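Long-range contacts in CrataBL (Crataeva tapia, PDB 4IHZ), which inhibits factor Xa and, more weakly, trypsin, and acts as a lectin for glucose and N-acetylglucosamine: residues Ile2-Pro7 and Lys61-Ser66; Gly96-Thr101 and Arg146-Pro151; Glu115-Ser120 and Pro155-Phe160. All coordinates share one frame; numbering follows the deposited sequence. Where two conformers were deposited one is given.

Contact 1: residues Ile2-Pro7 and Lys61-Ser66; sequences ILTGVP and KVVPLS
Ile2 and Val63 meet where the N-terminal loop runs antiparallel past the loop that precedes strand 69-72. Two backbone bonds flank the Leu3-Val62 pair, the single beta bridge between the segments: Val63 N donates a hydrogen bond to Ile2 O at 2.8 Å, and Thr4 N reaches Lys61 O at 2.9 Å. Into Lys61 O the donor comes from above the carbonyl plane, 45° out of it, and a water donates to Thr4 O. At the other end a second water accepts a hydrogen bond from Ile2 N and donates one to Val63 O.

Ile2 carries most of the apolar contact. Its CB lies 4.1 Å from Val63 CB. With CG1 set beside the backbone N (chi1 -51°), CG2 is left anti to that N, and it packs on Val63 CG2 at 4.0 Å. The outer branch runs on to CD1, which approaches Leu65 CD2 at 4.3 Å. Val63 CG2 in turn lies against the Ile2-Thr4 backbone, 3.5 Å from Ile2 O and 3.7 Å from Thr4 N. On the other side of the backbone, Leu3 and Lys61 lie side by side and point the same way, CD2 of Leu3 being 4.0 Å from Lys61 NZ. Thr4 OG1 bonds to Leu60 O, which ties the threonine to the chain just before Lys61.

The pairing fastens the N-terminus at the periphery of the beta-trefoil: Ile2 and Val63 both rest on Phe53 of strand 52-55, while Ile2 also touches Ile114 of strand 112-117 and Phe160 of strand 158-162.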
loop_
_atom_site.group_PDB
_atom_site.type_symbol
_atom_site.label_atom_id
_atom_site.label_comp_id
_atom_site.label_asym_id
_atom_site.label_seq_id
_atom_site.Cartn_x
_atom_site.Cartn_y
_atom_site.Cartn_z
ATOM N N ILE A 2 8.509 4.224 23.716
ATOM C CA ILE A 2 8.309 3.848 22.329
ATOM C C ILE A 2 8.257 5.132 21.507
ATOM O O ILE A 2 7.448 6.021 21.776
ATOM C CB ILE A 2 7.006 3.020 22.189
ATOM C CG1 ILE A 2 7.016 1.859 23.211
ATOM C CG2 ILE A 2 6.832 2.539 20.755
ATOM C CD1 ILE A 2 5.664 1.168 23.398
ATOM N N LEU A 3 9.156 5.254 20.539
ATOM C CA LEU A 3 9.302 6.494 19.785
ATOM C C LEU A 3 8.574 6.455 18.454
ATOM O O LEU A 3 8.575 5.438 17.772
ATOM C CB LEU A 3 10.773 6.796 19.553
ATOM C CG LEU A 3 11.600 6.936 20.837
ATOM C CD1 LEU A 3 13.085 6.929 20.513
ATOM C CD2 LEU A 3 11.182 8.229 21.573
ATOM N N THR A 4 7.943 7.567 18.091
ATOM C CA THR A 4 7.274 7.683 16.804
ATOM C C THR A 4 8.279 7.585 15.671
ATOM O O THR A 4 9.375 8.119 15.783
ATOM C CB THR A 4 6.557 9.047 16.733
ATOM O OG1 THR A 4 5.547 9.084 17.745
ATOM C CG2 THR A 4 5.917 9.283 15.361
ATOM N N GLY A 5 7.915 6.863 14.605
ATOM C CA GLY A 5 8.727 6.819 13.386
ATOM C C GLY A 5 10.039 6.043 13.497
ATOM O O GLY A 5 10.940 6.208 12.657
ATOM N N VAL A 6 10.166 5.273 14.572
ATOM C CA VAL A 6 11.332 4.451 14.865
ATOM C C VAL A 6 10.854 2.993 14.756
ATOM O O VAL A 6 9.807 2.637 15.282
ATOM C CB VAL A 6 11.851 4.710 16.301
ATOM C CG1 VAL A 6 12.912 3.645 16.727
ATOM C CG2 VAL A 6 12.437 6.117 16.377
ATOM N N PRO A 7 11.618 2.137 14.060
ATOM C CA PRO A 7 11.153 0.773 13.856
ATOM C C PRO A 7 11.381 -0.096 15.091
ATOM O O PRO A 7 12.424 -0.010 15.742
ATOM C CB PRO A 7 12.036 0.252 12.725
ATOM C CG PRO A 7 13.304 1.085 12.825
ATOM C CD PRO A 7 12.811 2.462 13.281
ATOM N N LYS A 61 6.377 12.911 19.586
ATOM C CA LYS A 61 7.643 12.187 19.388
ATOM C C LYS A 61 7.697 10.856 20.149
ATOM O O LYS A 61 8.406 9.941 19.742
ATOM C CB LYS A 61 8.875 13.069 19.665
ATOM C CG LYS A 61 9.572 12.844 20.996
ATOM C CD LYS A 61 11.082 13.124 20.910
ATOM C CE LYS A 61 11.744 13.156 22.297
ATOM N NZ LYS A 61 11.650 11.865 23.067
ATOM N N VAL A 62 6.931 10.767 21.236
ATOM C CA VAL A 62 6.757 9.545 22.010
ATOM C C VAL A 62 5.360 9.012 21.716
ATOM O O VAL A 62 4.378 9.748 21.715
ATOM C CB VAL A 62 6.919 9.831 23.535
ATOM C CG1 VAL A 62 6.569 8.606 24.385
ATOM C CG2 VAL A 62 8.345 10.289 23.817
ATOM N N VAL A 63 5.283 7.721 21.441
ATOM C CA VAL A 63 4.015 7.052 21.239
ATOM C C VAL A 63 3.269 6.900 22.575
ATOM O O VAL A 63 3.761 6.231 23.473
ATOM C CB VAL A 63 4.274 5.655 20.635
ATOM C CG1 VAL A 63 2.988 4.861 20.506
ATOM C CG2 VAL A 63 4.996 5.773 19.293
ATOM N N PRO A 64 2.065 7.498 22.692
ATOM C CA PRO A 64 1.352 7.350 23.961
ATOM C C PRO A 64 0.689 5.992 24.043
ATOM O O PRO A 64 0.254 5.455 23.026
ATOM C CB PRO A 64 0.268 8.433 23.904
ATOM C CG PRO A 64 0.486 9.176 22.669
ATOM C CD PRO A 64 1.321 8.351 21.749
ATOM N N LEU A 65 0.640 5.442 25.257
ATOM C CA LEU A 65 -0.080 4.213 25.497
ATOM C C LEU A 65 -1.558 4.526 25.529
ATOM O O LEU A 65 -1.960 5.664 25.840
ATOM C CB LEU A 65 0.340 3.638 26.865
ATOM C CG LEU A 65 1.843 3.320 26.964
ATOM C CD1 LEU A 65 2.244 2.751 28.314
ATOM C CD2 LEU A 65 2.285 2.378 25.855
ATOM N N SER A 66 -2.374 3.508 25.262
ATOM C CA SER A 66 -3.819 3.618 25.382
ATOM C C SER A 66 -4.402 4.725 24.504
ATOM O O SER A 66 -5.377 5.383 24.873
ATOM C CB SER A 66 -4.220 3.784 26.868
ATOM O OG SER A 66 -3.924 2.598 27.556
HETATM O O HOH W 1 5.735 5.157 25.036
HETATM O O HOH W 2 10.085 9.944 17.859
#

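Contact 2: residues Gly96-Thr101 and Arg146-Pro151; sequences GLVVTT and RRYLAP
Val98 turns CG1 beside its backbone N (chi1 -61°), and Tyr148 holds CG between its N and carbonyl carbon (chi1 57°); the two meet with Val98 CG1 3.7 Å from Tyr148 CE1, the methyl approaching the ring obliquely. This is interior packing of a beta-trefoil, where strand 96-100 of one hairpin passes strand 148-151, an outer strand of the four-stranded sheet. The strands cross at 123°, so their close approach is local, with the alpha carbons of Val98 and Ala150 4.2 Å apart.

One backbone bond joins them: Val99 N to Leu149 O, 3.0 Å long, the donor standing above the carbonyl plane. A water at the same place lies within hydrogen-bonding distance of both Leu149 O and Val99 O. Val99 CG2 leans on Leu149 CB at 4.0 Å, and both residues also touch Ile38 of strand 38-40. The Tyr148 hydroxyl is bonded to Val141 O, and its ring makes an edge-to-face contact with His94.

At the far end, Pro151 packs its CG against Leu97 CB at 3.7 Å. Ala150 CB sits 3.4 Å from Leu97 O, an oxygen that also accepts a hydrogen bond from Arg152 NH2.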
loop_
_atom_site.group_PDB
_atom_site.type_symbol
_atom_site.label_atom_id
_atom_site.label_comp_id
_atom_site.label_asym_id
_atom_site.label_seq_id
_atom_site.Cartn_x
_atom_site.Cartn_y
_atom_site.Cartn_z
ATOM N N GLY A 96 -12.888 -15.970 11.833
ATOM C CA GLY A 96 -13.213 -14.677 12.414
ATOM C C GLY A 96 -12.282 -13.588 11.948
ATOM O O GLY A 96 -11.710 -13.665 10.846
ATOM N N LEU A 97 -12.146 -12.580 12.795
ATOM C CA LEU A 97 -11.319 -11.422 12.459
ATOM C C LEU A 97 -9.871 -11.821 12.546
ATOM O O LEU A 97 -9.473 -12.613 13.392
ATOM C CB LEU A 97 -11.562 -10.258 13.431
ATOM C CG LEU A 97 -13.006 -9.737 13.583
ATOM C CD1 LEU A 97 -13.174 -8.729 14.743
ATOM C CD2 LEU A 97 -13.537 -9.172 12.285
ATOM N N VAL A 98 -9.087 -11.210 11.671
ATOM C CA VAL A 98 -7.625 -11.407 11.608
ATOM C C VAL A 98 -6.943 -10.076 11.373
ATOM O O VAL A 98 -7.517 -9.173 10.755
ATOM C CB VAL A 98 -7.207 -12.426 10.495
ATOM C CG1 VAL A 98 -7.808 -13.786 10.772
ATOM C CG2 VAL A 98 -7.670 -11.984 9.095
ATOM N N VAL A 99 -5.742 -9.958 11.908
ATOM C CA VAL A 99 -4.873 -8.791 11.542
ATOM C C VAL A 99 -4.354 -9.028 10.149
ATOM O O VAL A 99 -3.905 -10.124 9.835
ATOM C CB VAL A 99 -3.731 -8.632 12.543
ATOM C CG1 VAL A 99 -2.836 -7.437 12.139
ATOM C CG2 VAL A 99 -4.256 -8.354 13.957
ATOM N N THR A 100 -4.350 -7.983 9.315
ATOM C CA THR A 100 -3.697 -8.094 7.983
ATOM C C THR A 100 -2.974 -6.819 7.674
ATOM O O THR A 100 -3.161 -5.810 8.354
ATOM C CB THR A 100 -4.675 -8.335 6.837
ATOM O OG1 THR A 100 -5.442 -7.132 6.625
ATOM C CG2 THR A 100 -5.640 -9.502 7.165
ATOM N N THR A 101 -2.193 -6.868 6.601
ATOM C CA THR A 101 -1.707 -5.615 6.068
ATOM C C THR A 101 -2.731 -5.112 5.025
ATOM O O THR A 101 -3.825 -5.645 4.910
ATOM C CB THR A 101 -0.306 -5.752 5.422
ATOM O OG1 THR A 101 -0.412 -6.620 4.297
ATOM C CG2 THR A 101 0.748 -6.357 6.444
ATOM N N ARG A 146 0.688 -22.462 10.485
ATOM C CA ARG A 146 1.268 -21.208 10.972
ATOM C C ARG A 146 0.373 -20.556 12.019
ATOM O O ARG A 146 -0.833 -20.825 12.095
ATOM C CB ARG A 146 1.480 -20.205 9.846
ATOM C CG ARG A 146 2.717 -20.434 9.132
ATOM C CD ARG A 146 2.892 -19.391 8.064
ATOM N NE ARG A 146 3.993 -19.837 7.265
ATOM C CZ ARG A 146 4.363 -19.277 6.120
ATOM N NH1 ARG A 146 3.703 -18.228 5.660
ATOM N NH2 ARG A 146 5.393 -19.783 5.453
ATOM N N ARG A 147 0.976 -19.721 12.840
ATOM C CA ARG A 147 0.234 -18.936 13.815
ATOM C C ARG A 147 0.138 -17.524 13.368
ATOM O O ARG A 147 1.121 -16.973 12.842
ATOM C CB ARG A 147 0.907 -19.009 15.174
ATOM C CG ARG A 147 1.169 -20.469 15.565
ATOM C CD ARG A 147 1.120 -20.691 17.037
ATOM N NE ARG A 147 2.032 -19.838 17.781
ATOM C CZ ARG A 147 2.164 -19.898 19.099
ATOM N NH1 ARG A 147 1.466 -20.805 19.793
ATOM N NH2 ARG A 147 3.000 -19.097 19.724
ATOM N N TYR A 148 -1.014 -16.910 13.567
ATOM C CA TYR A 148 -1.255 -15.556 13.034
ATOM C C TYR A 148 -1.874 -14.694 14.107
ATOM O O TYR A 148 -2.483 -15.193 15.052
ATOM C CB TYR A 148 -2.167 -15.621 11.795
ATOM C CG TYR A 148 -3.491 -16.289 12.049
ATOM C CD1 TYR A 148 -4.583 -15.528 12.476
ATOM C CD2 TYR A 148 -3.640 -17.647 11.856
ATOM C CE1 TYR A 148 -5.818 -16.148 12.725
ATOM C CE2 TYR A 148 -4.854 -18.258 12.107
ATOM C CZ TYR A 148 -5.930 -17.486 12.503
ATOM O OH TYR A 148 -7.143 -18.077 12.758
ATOM N N LEU A 149 -1.719 -13.392 13.968
ATOM C CA LEU A 149 -2.302 -12.421 14.908
ATOM C C LEU A 149 -3.773 -12.145 14.582
ATOM O O LEU A 149 -4.150 -12.058 13.424
ATOM C CB LEU A 149 -1.486 -11.122 14.900
ATOM C CG LEU A 149 -0.047 -11.207 15.371
ATOM C CD1 LEU A 149 0.458 -9.780 15.288
ATOM C CD2 LEU A 149 0.040 -11.744 16.814
ATOM N N ALA A 150 -4.599 -12.073 15.631
ATOM C CA ALA A 150 -6.047 -11.870 15.456
ATOM C C ALA A 150 -6.618 -11.157 16.668
ATOM O O ALA A 150 -6.213 -11.411 17.801
ATOM C CB ALA A 150 -6.714 -13.185 15.272
ATOM N N PRO A 151 -7.597 -10.276 16.442
ATOM C CA PRO A 151 -8.164 -9.534 17.586
ATOM C C PRO A 151 -9.335 -10.295 18.192
ATOM O O PRO A 151 -10.500 -10.049 17.872
ATOM C CB PRO A 151 -8.606 -8.210 16.948
ATOM C CG PRO A 151 -8.983 -8.596 15.539
ATOM C CD PRO A 151 -8.062 -9.752 15.146
HETATM O O HOH W 3 -2.766 -12.068 11.085
#

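Contact 3: residues Glu115-Ser120 and Pro155-Phe160; sequences ERHGDS and PLAVRF
His117 and Ser120 sit at the two ends of a type II' beta turn, and from there they face the chain at Pro155-Val158 as it straightens into strand 158-162. The turn links strand 112-117 to strand 120-125. It is closed by a pair of backbone bonds, His117 N to Ser120 O and Ser120 N to His117 O, both 2.9 Å. Gly118, at its second position, has the positive phi (60°) that this turn type requires. The nearest alpha carbons, those of Ser120 and Arg159, are 6.1 Å apart, and the contact is made mainly by side chains, with Val158 O joining in.

His117 carries CG anti to its backbone N (chi1 178°). Pro155 CB lies over one face of the ring, offset toward the rim, while Pro155 CG comes within 3.5 Å of His117 CE1; the two side chains cross at about a right angle. At the ring edge, near its plane, Ala157 CB is 3.8 Å from His117 CD2. In one of its two conformers, Ser120 OG also lies 3.4 Å from this methyl. Ser120 CB in turn packs against Val158 O at 3.4 Å. Both Ala157 and Ser120 also touch Ser13, and Pro155 leans on Lys122.

Just beyond, a backbone hydrogen bond between Val158 and Tyr121 joins the incoming strand to the second arm of the hairpin, while Arg159 pairs with Leu11 of strand 8-12. A hairpin whose turn lies at the surface beside the last strand, which itself pairs with the first, is in keeping with the closed beta-trefoil of Kunitz-type inhibitors.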
loop_
_atom_site.group_PDB
_atom_site.type_symbol
_atom_site.label_atom_id
_atom_site.label_comp_id
_atom_site.label_asym_id
_atom_site.label_seq_id
_atom_site.Cartn_x
_atom_site.Cartn_y
_atom_site.Cartn_z
ATOM N N GLU A 115 -1.254 -1.158 24.933
ATOM C CA GLU A 115 -1.702 -1.024 26.343
ATOM C C GLU A 115 -0.812 -1.804 27.249
ATOM O O GLU A 115 -0.285 -2.842 26.855
ATOM C CB GLU A 115 -3.149 -1.479 26.517
ATOM C CG GLU A 115 -4.132 -0.586 25.741
ATOM C CD GLU A 115 -5.581 -1.013 25.809
ATOM O OE1 GLU A 115 -5.903 -2.053 26.434
ATOM O OE2 GLU A 115 -6.418 -0.297 25.193
ATOM N N ARG A 116 -0.654 -1.336 28.494
ATOM C CA ARG A 116 0.089 -2.164 29.448
ATOM C C ARG A 116 -0.685 -3.434 29.790
ATOM O O ARG A 116 -1.909 -3.435 29.861
ATOM C CB ARG A 116 0.414 -1.414 30.732
ATOM C CG ARG A 116 1.347 -0.248 30.490
ATOM C CD ARG A 116 1.926 0.249 31.791
ATOM N NE ARG A 116 2.960 1.265 31.532
ATOM C CZ ARG A 116 4.214 0.986 31.161
ATOM N NH1 ARG A 116 4.625 -0.266 30.997
ATOM N NH2 ARG A 116 5.054 1.985 30.926
ATOM N N HIS A 117 0.060 -4.503 30.002
ATOM C CA HIS A 117 -0.520 -5.801 30.285
ATOM C C HIS A 117 0.482 -6.475 31.190
ATOM O O HIS A 117 1.550 -6.914 30.749
ATOM C CB HIS A 117 -0.694 -6.584 28.968
ATOM C CG HIS A 117 -1.237 -7.965 29.156
ATOM N ND1 HIS A 117 -2.534 -8.210 29.548
ATOM C CD2 HIS A 117 -0.659 -9.176 28.982
ATOM C CE1 HIS A 117 -2.726 -9.516 29.634
ATOM N NE2 HIS A 117 -1.599 -10.124 29.304
ATOM N N GLY A 118 0.171 -6.537 32.489
ATOM C CA GLY A 118 1.179 -7.025 33.421
ATOM C C GLY A 118 2.404 -6.123 33.365
ATOM O O GLY A 118 2.282 -4.905 33.308
ATOM N N ASP A 119 3.597 -6.713 33.345
ATOM C CA ASP A 119 4.804 -5.884 33.254
ATOM C C ASP A 119 5.221 -5.719 31.821
ATOM O O ASP A 119 6.293 -5.166 31.539
ATOM C CB ASP A 119 5.963 -6.475 34.036
ATOM C CG ASP A 119 5.926 -6.085 35.495
ATOM O OD1 ASP A 119 5.402 -4.989 35.817
ATOM O OD2 ASP A 119 6.437 -6.861 36.315
ATOM N N SER A 120 4.360 -6.170 30.917
ATOM C CA SER A 120 4.648 -6.001 29.484
ATOM C C SER A 120 3.527 -5.216 28.815
ATOM O O SER A 120 2.891 -4.356 29.441
ATOM C CB SER A 120 4.841 -7.345 28.789
ATOM O OG SER A 120 3.697 -8.127 28.900
ATOM N N PRO A 155 -5.265 -11.730 25.016
ATOM C CA PRO A 155 -4.099 -10.957 24.592
ATOM C C PRO A 155 -2.801 -11.747 24.589
ATOM O O PRO A 155 -2.575 -12.573 25.475
ATOM C CB PRO A 155 -4.022 -9.827 25.605
ATOM C CG PRO A 155 -4.711 -10.372 26.838
ATOM C CD PRO A 155 -5.784 -11.314 26.335
ATOM N N LEU A 156 -1.993 -11.490 23.571
ATOM C CA LEU A 156 -0.597 -11.923 23.577
ATOM C C LEU A 156 0.231 -10.869 24.299
ATOM O O LEU A 156 0.260 -9.701 23.891
ATOM C CB LEU A 156 -0.089 -12.073 22.127
ATOM C CG LEU A 156 1.398 -12.455 22.034
ATOM C CD1 LEU A 156 1.711 -13.831 22.589
ATOM C CD2 LEU A 156 1.835 -12.336 20.571
ATOM N N ALA A 157 0.911 -11.248 25.382
ATOM C CA ALA A 157 1.873 -10.312 25.984
ATOM C C ALA A 157 3.079 -10.093 25.075
ATOM O O ALA A 157 3.731 -11.063 24.652
ATOM C CB ALA A 157 2.362 -10.811 27.342
ATOM N N VAL A 158 3.381 -8.828 24.829
ATOM C CA VAL A 158 4.478 -8.484 23.924
ATOM C C VAL A 158 5.402 -7.455 24.518
ATOM O O VAL A 158 5.068 -6.719 25.464
ATOM C CB VAL A 158 3.974 -7.947 22.508
ATOM C CG1 VAL A 158 3.135 -9.028 21.790
ATOM C CG2 VAL A 158 3.168 -6.600 22.660
ATOM N N ARG A 159 6.591 -7.418 23.920
ATOM C CA ARG A 159 7.606 -6.439 24.202
ATOM C C ARG A 159 8.058 -5.888 22.856
ATOM O O ARG A 159 7.744 -6.456 21.799
ATOM C CB ARG A 159 8.772 -7.123 24.925
ATOM C CG ARG A 159 9.380 -8.300 24.117
ATOM C CD ARG A 159 10.319 -9.171 25.003
ATOM N NE ARG A 159 10.770 -10.354 24.259
ATOM C CZ ARG A 159 11.868 -10.406 23.508
ATOM N NH1 ARG A 159 12.701 -9.363 23.441
ATOM N NH2 ARG A 159 12.165 -11.516 22.836
ATOM N N PHE A 160 8.820 -4.808 22.895
ATOM C CA PHE A 160 9.217 -4.135 21.663
ATOM C C PHE A 160 10.712 -3.931 21.688
ATOM O O PHE A 160 11.252 -3.361 22.637
ATOM C CB PHE A 160 8.501 -2.794 21.512
ATOM C CG PHE A 160 7.000 -2.899 21.593
ATOM C CD1 PHE A 160 6.273 -3.388 20.514
ATOM C CD2 PHE A 160 6.309 -2.543 22.761
ATOM C CE1 PHE A 160 4.887 -3.501 20.571
ATOM C CE2 PHE A 160 4.917 -2.643 22.832
ATOM C CZ PHE A 160 4.192 -3.119 21.734
#

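In the fold
All three contacts belong to one beta-trefoil. Contact 1 closes before the others open along the chain, whereas contacts 2 and 3 interleave, so the polypeptide leaves 96-101 for 115-120 and then returns through 146-151 to 155-160. Contacts 1 and 2 lie on opposite sides of the chain's centre, their centres 23 Å apart and nearest atoms about 15 Å apart. Contact 3 touches both: Ser66 packs on Glu115 and Leu65 on Arg116, while Leu149 meets Leu156. The four-stranded sheet 112-117, 120-125, 134-139, 148-151 is shared by contacts 2 and 3, whose centres are 17 Å apart. Contact 3 thus lies against both others, its centre 15 Å from that of contact 1.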